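Local coordinates for membrane lipoprotein TpN32 (Treponema pallidum, PDB 1XS5) that binds L-methionine in the cleft of a periplasmic-binding-protein fold and probably serves as the substrate-binding lipoprotein of a methionine uptake system, at residues P61-Q65 with G133-T137; N79-P84 with A193-N198; E83-L87 with R115-L120. All coordinates share one frame; numbering follows the deposited sequence.

Interaction 1 (P61-Q65 with G133-T137). With MET (methionine), chain B.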
loop_
_atom_site.group_PDB
_atom_site.type_symbol
_atom_site.label_atom_id
_atom_site.label_comp_id
_atom_site.label_asym_id
_atom_site.label_seq_id
_atom_site.Cartn_x
_atom_site.Cartn_y
_atom_site.Cartn_z
ATOM N N PRO A 61 5.399 6.977 3.648
ATOM C CA PRO A 61 4.521 8.063 4.088
ATOM C C PRO A 61 3.510 7.555 5.139
ATOM O O PRO A 61 3.168 8.261 6.068
ATOM C CB PRO A 61 3.829 8.509 2.785
ATOM C CG PRO A 61 4.929 8.372 1.769
ATOM C CD PRO A 61 5.555 6.995 2.168
ATOM N N HIS A 62 3.039 6.321 4.990
ATOM C CA HIS A 62 2.094 5.773 5.959
ATOM C C HIS A 62 2.770 5.579 7.329
ATOM O O HIS A 62 2.206 5.906 8.346
ATOM C CB HIS A 62 1.509 4.452 5.437
ATOM C CG HIS A 62 0.481 3.864 6.351
ATOM N ND1 HIS A 62 0.809 3.031 7.397
ATOM C CD2 HIS A 62 -0.853 4.052 6.421
ATOM C CE1 HIS A 62 -0.288 2.725 8.069
ATOM N NE2 HIS A 62 -1.310 3.340 7.499
ATOM N N MET A 63 3.972 5.033 7.320
ATOM C CA MET A 63 4.770 4.797 8.515
ATOM C C MET A 63 5.042 6.141 9.214
ATOM O O MET A 63 4.942 6.257 10.460
ATOM C CB MET A 63 6.102 4.153 8.102
ATOM C CG MET A 63 6.934 3.688 9.276
ATOM S SD MET A 63 8.609 3.255 8.794
ATOM C CE MET A 63 9.310 4.916 8.396
ATOM N N GLN A 64 5.394 7.154 8.411
ATOM C CA GLN A 64 5.647 8.495 8.962
ATOM C C GLN A 64 4.416 9.051 9.606
ATOM O O GLN A 64 4.487 9.608 10.704
ATOM C CB GLN A 64 6.179 9.447 7.872
ATOM C CG GLN A 64 7.594 9.031 7.478
ATOM C CD GLN A 64 8.154 9.766 6.270
ATOM O OE1 GLN A 64 7.402 10.245 5.410
ATOM N NE2 GLN A 64 9.495 9.830 6.180
ATOM N N GLN A 65 3.270 8.893 8.948
ATOM C CA GLN A 65 2.023 9.355 9.520
ATOM C C GLN A 65 1.832 8.665 10.875
ATOM O O GLN A 65 1.483 9.319 11.871
ATOM C CB GLN A 65 0.851 9.009 8.575
ATOM C CG GLN A 65 -0.500 9.711 8.844
ATOM C CD GLN A 65 -1.202 9.273 10.130
ATOM O OE1 GLN A 65 -1.219 8.077 10.488
ATOM N NE2 GLN A 65 -1.811 10.243 10.829
ATOM N N GLY A 133 0.999 19.179 1.420
ATOM C CA GLY A 133 1.823 18.201 2.094
ATOM C C GLY A 133 1.486 16.756 1.831
ATOM O O GLY A 133 0.547 16.414 1.124
ATOM N N LEU A 134 2.261 15.897 2.468
ATOM C CA LEU A 134 2.140 14.461 2.312
ATOM C C LEU A 134 0.843 13.860 2.871
ATOM O O LEU A 134 0.436 12.780 2.455
ATOM C CB LEU A 134 3.395 13.831 2.957
ATOM C CG LEU A 134 3.881 12.432 2.570
ATOM C CD1 LEU A 134 4.203 12.377 1.080
ATOM C CD2 LEU A 134 5.132 12.095 3.396
ATOM N N PHE A 135 0.197 14.543 3.818
ATOM C CA PHE A 135 -1.044 14.030 4.432
ATOM C C PHE A 135 -2.320 14.813 4.090
ATOM O O PHE A 135 -3.297 14.831 4.860
ATOM C CB PHE A 135 -0.867 13.927 5.954
ATOM C CG PHE A 135 0.378 13.208 6.354
ATOM C CD1 PHE A 135 0.756 12.027 5.707
ATOM C CD2 PHE A 135 1.241 13.758 7.295
ATOM C CE1 PHE A 135 1.961 11.420 5.970
ATOM C CE2 PHE A 135 2.479 13.134 7.572
ATOM C CZ PHE A 135 2.832 11.961 6.896
ATOM N N ALA A 136 -2.306 15.437 2.916
ATOM C CA ALA A 136 -3.415 16.231 2.407
ATOM C C ALA A 136 -4.733 15.442 2.365
ATOM O O ALA A 136 -4.728 14.212 2.130
ATOM C CB ALA A 136 -3.056 16.735 0.993
ATOM N N THR A 137 -5.855 16.133 2.603
ATOM C CA THR A 137 -7.164 15.474 2.527
ATOM C C THR A 137 -8.108 16.236 1.618
ATOM O O THR A 137 -7.740 17.225 1.012
ATOM C CB THR A 137 -7.851 15.354 3.910
ATOM O OG1 THR A 137 -8.009 16.666 4.467
ATOM C CG2 THR A 137 -7.036 14.455 4.854
HETATM N N MET B . -0.016 -2.017 -0.202
HETATM C CA MET B . -0.503 -0.605 0.014
HETATM C C MET B . -0.171 0.347 -1.155
HETATM O O MET B . -1.070 1.103 -1.600
HETATM C CB MET B . 0.108 -0.020 1.306
HETATM C CG MET B . -0.570 1.268 1.720
HETATM S SD MET B . 0.123 2.034 3.203
HETATM C CE MET B . -0.690 0.973 4.471
HETATM O OXT MET B . 0.994 0.328 -1.611
#

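Interaction 2 (N79-P84 with A193-N198). With MET (methionine), chain B.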
loop_
_atom_site.group_PDB
_atom_site.type_symbol
_atom_site.label_atom_id
_atom_site.label_comp_id
_atom_site.label_asym_id
_atom_site.label_seq_id
_atom_site.Cartn_x
_atom_site.Cartn_y
_atom_site.Cartn_z
ATOM N N ASN A 79 13.204 -0.899 0.854
ATOM C CA ASN A 79 12.094 -0.933 -0.095
ATOM C C ASN A 79 12.062 -2.318 -0.693
ATOM O O ASN A 79 13.086 -2.867 -1.033
ATOM C CB ASN A 79 12.290 0.051 -1.254
ATOM C CG ASN A 79 12.389 1.449 -0.789
ATOM O OD1 ASN A 79 11.665 1.872 0.123
ATOM N ND2 ASN A 79 13.294 2.196 -1.391
ATOM N N VAL A 80 10.870 -2.867 -0.839
ATOM C CA VAL A 80 10.682 -4.195 -1.385
ATOM C C VAL A 80 9.958 -4.207 -2.748
ATOM O O VAL A 80 10.393 -4.876 -3.708
ATOM C CB VAL A 80 9.838 -5.069 -0.392
ATOM C CG1 VAL A 80 9.643 -6.430 -0.956
ATOM C CG2 VAL A 80 10.559 -5.177 0.979
ATOM N N HIS A 81 8.817 -3.527 -2.836
ATOM C CA HIS A 81 8.079 -3.538 -4.081
ATOM C C HIS A 81 7.196 -2.305 -4.209
ATOM O O HIS A 81 7.047 -1.584 -3.238
ATOM C CB HIS A 81 7.217 -4.797 -4.180
ATOM C CG HIS A 81 5.987 -4.802 -3.296
ATOM N ND1 HIS A 81 5.945 -5.438 -2.074
ATOM C CD2 HIS A 81 4.740 -4.306 -3.499
ATOM C CE1 HIS A 81 4.722 -5.338 -1.566
ATOM N NE2 HIS A 81 3.971 -4.657 -2.410
ATOM N N VAL A 82 6.657 -2.084 -5.412
ATOM C CA VAL A 82 5.764 -0.954 -5.708
ATOM C C VAL A 82 4.432 -1.550 -6.178
ATOM O O VAL A 82 4.429 -2.560 -6.870
ATOM C CB VAL A 82 6.334 0.004 -6.819
ATOM C CG1 VAL A 82 7.661 0.639 -6.349
ATOM C CG2 VAL A 82 6.534 -0.754 -8.143
ATOM N N GLU A 83 3.304 -0.968 -5.750
ATOM C CA GLU A 83 1.960 -1.453 -6.125
ATOM C C GLU A 83 1.276 -0.185 -6.654
ATOM O O GLU A 83 0.748 0.600 -5.846
ATOM C CB GLU A 83 1.195 -1.823 -4.854
ATOM C CG GLU A 83 1.007 -3.192 -4.490
ATOM C CD GLU A 83 0.470 -3.265 -3.045
ATOM O OE1 GLU A 83 -0.587 -2.671 -2.736
ATOM O OE2 GLU A 83 1.143 -3.898 -2.227
ATOM N N PRO A 84 1.264 0.035 -7.972
ATOM C CA PRO A 84 0.619 1.254 -8.467
ATOM C C PRO A 84 -0.833 1.415 -8.067
ATOM O O PRO A 84 -1.652 0.467 -8.113
ATOM C CB PRO A 84 0.779 1.168 -9.997
ATOM C CG PRO A 84 1.988 0.237 -10.188
ATOM C CD PRO A 84 1.731 -0.808 -9.094
ATOM N N ALA A 193 4.396 6.180 -8.303
ATOM C CA ALA A 193 4.307 4.951 -7.504
ATOM C C ALA A 193 5.613 4.569 -6.806
ATOM O O ALA A 193 5.594 3.980 -5.712
ATOM C CB ALA A 193 3.824 3.795 -8.375
ATOM N N SER A 194 6.762 4.898 -7.384
ATOM C CA SER A 194 7.986 4.491 -6.699
ATOM C C SER A 194 8.156 5.159 -5.321
ATOM O O SER A 194 8.780 4.581 -4.418
ATOM C CB SER A 194 9.213 4.743 -7.584
ATOM O OG SER A 194 9.583 6.112 -7.474
ATOM N N ALA A 195 7.611 6.360 -5.136
ATOM C CA ALA A 195 7.693 7.048 -3.829
ATOM C C ALA A 195 6.888 6.274 -2.733
ATOM O O ALA A 195 7.113 6.405 -1.526
ATOM C CB ALA A 195 7.142 8.451 -3.953
ATOM N N TYR A 196 5.939 5.475 -3.189
ATOM C CA TYR A 196 5.088 4.724 -2.290
ATOM C C TYR A 196 5.449 3.254 -2.229
ATOM O O TYR A 196 4.594 2.403 -1.978
ATOM C CB TYR A 196 3.633 4.968 -2.703
ATOM C CG TYR A 196 3.206 6.399 -2.390
ATOM C CD1 TYR A 196 2.799 6.759 -1.094
ATOM C CD2 TYR A 196 3.241 7.403 -3.371
ATOM C CE1 TYR A 196 2.434 8.064 -0.790
ATOM C CE2 TYR A 196 2.884 8.723 -3.066
ATOM C CZ TYR A 196 2.476 9.041 -1.774
ATOM O OH TYR A 196 2.079 10.330 -1.463
ATOM N N ALA A 197 6.735 2.962 -2.449
ATOM C CA ALA A 197 7.251 1.588 -2.352
ATOM C C ALA A 197 6.935 1.054 -0.938
ATOM O O ALA A 197 7.042 1.782 0.070
ATOM C CB ALA A 197 8.789 1.577 -2.580
ATOM N N ASN A 198 6.538 -0.220 -0.883
ATOM C CA ASN A 198 6.200 -0.893 0.369
ATOM C C ASN A 198 7.498 -1.366 0.984
ATOM O O ASN A 198 8.380 -1.901 0.298
ATOM C CB ASN A 198 5.263 -2.057 0.091
ATOM C CG ASN A 198 3.810 -1.593 -0.149
ATOM O OD1 ASN A 198 2.863 -2.271 0.253
ATOM N ND2 ASN A 198 3.636 -0.422 -0.803
HETATM N N MET B . -0.016 -2.017 -0.202
HETATM C CA MET B . -0.503 -0.605 0.014
HETATM C C MET B . -0.171 0.347 -1.155
HETATM O O MET B . -1.070 1.103 -1.600
HETATM C CB MET B . 0.108 -0.020 1.306
HETATM C CG MET B . -0.570 1.268 1.720
HETATM S SD MET B . 0.123 2.034 3.203
HETATM C CE MET B . -0.690 0.973 4.471
HETATM O OXT MET B . 0.994 0.328 -1.611
HETATM O O HOH W 1 3.011 0.950 -3.461
#

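Interaction 3 (E83-L87 with R115-L120). With MET (methionine), chain B.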
loop_
_atom_site.group_PDB
_atom_site.type_symbol
_atom_site.label_atom_id
_atom_site.label_comp_id
_atom_site.label_asym_id
_atom_site.label_seq_id
_atom_site.Cartn_x
_atom_site.Cartn_y
_atom_site.Cartn_z
ATOM N N GLU A 83 3.304 -0.968 -5.750
ATOM C CA GLU A 83 1.960 -1.453 -6.125
ATOM C C GLU A 83 1.276 -0.185 -6.654
ATOM O O GLU A 83 0.748 0.600 -5.846
ATOM C CB GLU A 83 1.195 -1.823 -4.854
ATOM C CG GLU A 83 1.007 -3.192 -4.490
ATOM C CD GLU A 83 0.470 -3.265 -3.045
ATOM O OE1 GLU A 83 -0.587 -2.671 -2.736
ATOM O OE2 GLU A 83 1.143 -3.898 -2.227
ATOM N N PRO A 84 1.264 0.035 -7.972
ATOM C CA PRO A 84 0.619 1.254 -8.467
ATOM C C PRO A 84 -0.833 1.415 -8.067
ATOM O O PRO A 84 -1.652 0.467 -8.113
ATOM C CB PRO A 84 0.779 1.168 -9.997
ATOM C CG PRO A 84 1.988 0.237 -10.188
ATOM C CD PRO A 84 1.731 -0.808 -9.094
ATOM N N LEU A 85 -1.128 2.643 -7.642
ATOM C CA LEU A 85 -2.499 3.031 -7.258
ATOM C C LEU A 85 -3.210 3.450 -8.551
ATOM O O LEU A 85 -2.616 4.162 -9.388
ATOM C CB LEU A 85 -2.437 4.232 -6.334
ATOM C CG LEU A 85 -3.772 4.736 -5.801
ATOM C CD1 LEU A 85 -4.313 3.680 -4.831
ATOM C CD2 LEU A 85 -3.550 6.035 -5.064
ATOM N N ALA A 86 -4.468 3.027 -8.718
ATOM C CA ALA A 86 -5.225 3.379 -9.916
ATOM C C ALA A 86 -6.691 3.718 -9.619
ATOM O O ALA A 86 -7.223 3.311 -8.584
ATOM C CB ALA A 86 -5.202 2.181 -10.909
ATOM N N LEU A 87 -7.300 4.453 -10.543
ATOM C CA LEU A 87 -8.728 4.775 -10.516
ATOM C C LEU A 87 -9.371 3.673 -11.342
ATOM O O LEU A 87 -8.934 3.399 -12.444
ATOM C CB LEU A 87 -8.998 6.118 -11.204
ATOM C CG LEU A 87 -10.471 6.453 -11.501
ATOM C CD1 LEU A 87 -11.308 6.602 -10.219
ATOM C CD2 LEU A 87 -10.501 7.798 -12.251
ATOM N N ARG A 115 -2.408 10.667 -1.603
ATOM C CA ARG A 115 -1.891 9.966 -2.780
ATOM C C ARG A 115 -2.970 9.825 -3.852
ATOM O O ARG A 115 -2.712 10.040 -5.050
ATOM C CB ARG A 115 -1.399 8.590 -2.312
ATOM C CG ARG A 115 -0.747 7.740 -3.366
ATOM C CD ARG A 115 -0.435 6.393 -2.727
ATOM N NE ARG A 115 0.151 5.466 -3.685
ATOM C CZ ARG A 115 0.277 4.181 -3.413
ATOM N NH1 ARG A 115 -0.175 3.761 -2.245
ATOM N NH2 ARG A 115 0.875 3.342 -4.259
ATOM N N ALA A 116 -4.178 9.445 -3.418
ATOM C CA ALA A 116 -5.298 9.271 -4.332
ATOM C C ALA A 116 -5.749 10.635 -4.912
ATOM O O ALA A 116 -6.087 10.737 -6.085
ATOM C CB ALA A 116 -6.469 8.596 -3.603
ATOM N N LEU A 117 -5.738 11.671 -4.070
ATOM C CA LEU A 117 -6.121 13.021 -4.519
ATOM C C LEU A 117 -5.115 13.525 -5.588
ATOM O O LEU A 117 -5.527 14.155 -6.573
ATOM C CB LEU A 117 -6.180 13.961 -3.298
ATOM C CG LEU A 117 -7.386 13.677 -2.359
ATOM C CD1 LEU A 117 -7.271 14.552 -1.060
ATOM C CD2 LEU A 117 -8.680 13.984 -3.063
ATOM N N ARG A 118 -3.824 13.217 -5.405
ATOM C CA ARG A 118 -2.810 13.624 -6.386
ATOM C C ARG A 118 -2.906 12.803 -7.701
ATOM O O ARG A 118 -2.503 13.262 -8.786
ATOM C CB ARG A 118 -1.420 13.589 -5.751
ATOM C CG ARG A 118 -1.360 14.604 -4.625
ATOM C CD ARG A 118 -0.054 15.369 -4.496
ATOM N NE ARG A 118 -0.185 16.525 -3.588
ATOM C CZ ARG A 118 -0.062 16.477 -2.257
ATOM N NH1 ARG A 118 0.211 15.318 -1.633
ATOM N NH2 ARG A 118 -0.211 17.597 -1.551
ATOM N N LEU A 119 -3.457 11.602 -7.604
ATOM C CA LEU A 119 -3.728 10.780 -8.792
ATOM C C LEU A 119 -4.860 11.460 -9.590
ATOM O O LEU A 119 -4.771 11.635 -10.813
ATOM C CB LEU A 119 -4.149 9.369 -8.342
ATOM C CG LEU A 119 -4.558 8.372 -9.428
ATOM C CD1 LEU A 119 -4.530 6.953 -8.813
ATOM C CD2 LEU A 119 -5.987 8.721 -9.974
ATOM N N LEU A 120 -5.946 11.827 -8.901
ATOM C CA LEU A 120 -7.094 12.502 -9.543
ATOM C C LEU A 120 -6.647 13.871 -10.078
ATOM O O LEU A 120 -7.104 14.317 -11.107
ATOM C CB LEU A 120 -8.233 12.692 -8.507
ATOM C CG LEU A 120 -8.828 11.335 -8.042
ATOM C CD1 LEU A 120 -9.907 11.572 -6.973
ATOM C CD2 LEU A 120 -9.440 10.620 -9.203
HETATM N N MET B . -0.016 -2.017 -0.202
HETATM C CA MET B . -0.503 -0.605 0.014
HETATM C C MET B . -0.171 0.347 -1.155
HETATM O O MET B . -1.070 1.103 -1.600
HETATM C CB MET B . 0.108 -0.020 1.306
HETATM C CG MET B . -0.570 1.268 1.720
HETATM S SD MET B . 0.123 2.034 3.203
HETATM C CE MET B . -0.690 0.973 4.471
HETATM O OXT MET B . 0.994 0.328 -1.611
HETATM O O HOH W 1 3.011 0.950 -3.461
#

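Interaction 1 (P61-Q65 with G133-T137)
Leu134 and Phe135 reach from a loop to the side of the helix that holds Pro61, Gln64 and Gln65. They are the middle residues of a type I beta turn from Gly133 to Ala136. Leu134 CD2 lies 3.9 Å from Pro61 CB, and the two side chains cross at about a right angle. The same methyl packs against Gln64 OE1 at 3.6 Å. Phe135 follows and buries more against the helix. Its ring lies between Leu134 CB on one face and Gln65 CG on the other. Gln65 CB makes a CH-pi contact, 4.1 Å from the centroid. At the ring edge, CE1 is 3.4 Å from Pro61 O, which also accepts the helix bond from Gln65 N. Gln65 bends at chi2 (-69°), which turns its amide away from the ring, and NE2 bonds to Glu69. The first side-chain bond of His62 leads away from the loop, and its ring takes the methionine CE 3.6 Å above its centre. Helix 60-70 follows strand 54-59 of the six-stranded sheet, while the loop, between strands 127-128 and 141-143, belongs to the lobe with the five-stranded sheet. The contact thus spans both lobes beside the ligand, consistent with a closed binding protein.

Interaction 2 (N79-P84 with A193-N198)
The amino nitrogen of the bound methionine is gripped from both segments. Glu83 OE1 accepts from methionine N at 2.7 Å, and Asn198 OD1 accepts from methionine N at 2.9 Å. The Asn198 amide works at both ends: its ND2 donates to methionine OXT at 2.9 Å, nearly straight at 168°. Asn198 OD1 also accepts from His14, which helps fix which way round the amide sits. The negative carboxylate of Glu83 would be expected to favour a charged ammonium on the ligand. A water adds a further link: it accepts from Glu83 N at 3.0 Å and lies close to methionine OXT and Tyr196 O.

With CG between the backbone N and the carbonyl carbon (chi1 74°), the His81 ring is brought against Asn198 CB. This atom rests over one face, offset toward the rim, a CH-pi contact 3.9 Å from the centroid. Ring and amide planes are 35° apart. His81 NE2 donates to Glu83 OE2, a His-carboxylate hydrogen bond that would orient the ligand-gripping carboxylate, although the place of OE2 is less sure.

Two backbone bonds tie the segments: Val80 N to Asn198 O at 2.9 Å, and Asn198 N to His81 O at 2.8 Å. Farther along, Val82 CG1 packs on Ala197 CB, and Pro84 meets Ala193 through their CB atoms. Val80 and His81 sit across from the single Asn198, which makes a classic beta bulge. It stands where strands 74-82 and 198-203 pair at the ligand cleft, consistent with the amino acid site of a periplasmic binding protein.

Interaction 3 (E83-L87 with R115-L120)
Arg115 runs from helix 110-122 past Leu85 to the bound methionine. Its CB starts out toward segment 83-87. The chain is extended from CG to NE, with CG anti to the backbone N (chi1 -176°), and this carries the guanidinium into the pocket. CG lies 3.7 Å from Leu85 CD2, and CD passes the same methyl. At NE and CZ the neighbour becomes Leu85 CB, which sits 3.6 Å above one face of the guanidinium, offset toward its rim. NH1 donates to methionine O at 2.9 Å, with an angle of 146°, and also to Asn112. NH2 makes a weak bond to Glu83 O at 3.2 Å and a salt bridge to Glu190, which holds NH2 in place. Helix 110-122 packs on strand 86-88 of the five-stranded sheet and from there sends the arginine to the ligand carboxylate.

The rest is leucine packing between the helix and this strand. Leu85 CD2 also touches Ala116 CA. Leu119 CD1 comes to 3.4 Å from Leu85 O and packs on Leu85 CG at 3.8 Å, while its other methyl, CD2, faces Leu87 CB at 4.2 Å. At the next residue, Leu120, CD2 meets Leu87 CD2. Val169 of strand 167-170 touches Leu85, Leu87, Ala116 and Leu119.

How the interactions relate
All three interactions touch the same methionine, and their centres lie 12 to 15 Å apart. Interactions 2 and 3 share Glu83 and Pro84, where the chain passes from strand 74-82 of the six-stranded sheet to strand 86-88 of the five-stranded sheet. Along the chain, segments 83-87 and 115-120 both fall between the two segments of interaction 1, while the segments of interactions 1 and 2 alternate. Tyr196 packs on Pro61 and Leu134 of interaction 1 and on Arg115 of interaction 3. Gly133 O and Arg118 NH1 probably form a hydrogen bond between interactions 1 and 3. Interaction 1 bridges the lobes, interaction 2 pairs strands of the six-stranded sheet, and interaction 3 packs a helix on the five-stranded sheet, consistent with a closed, methionine-bound form.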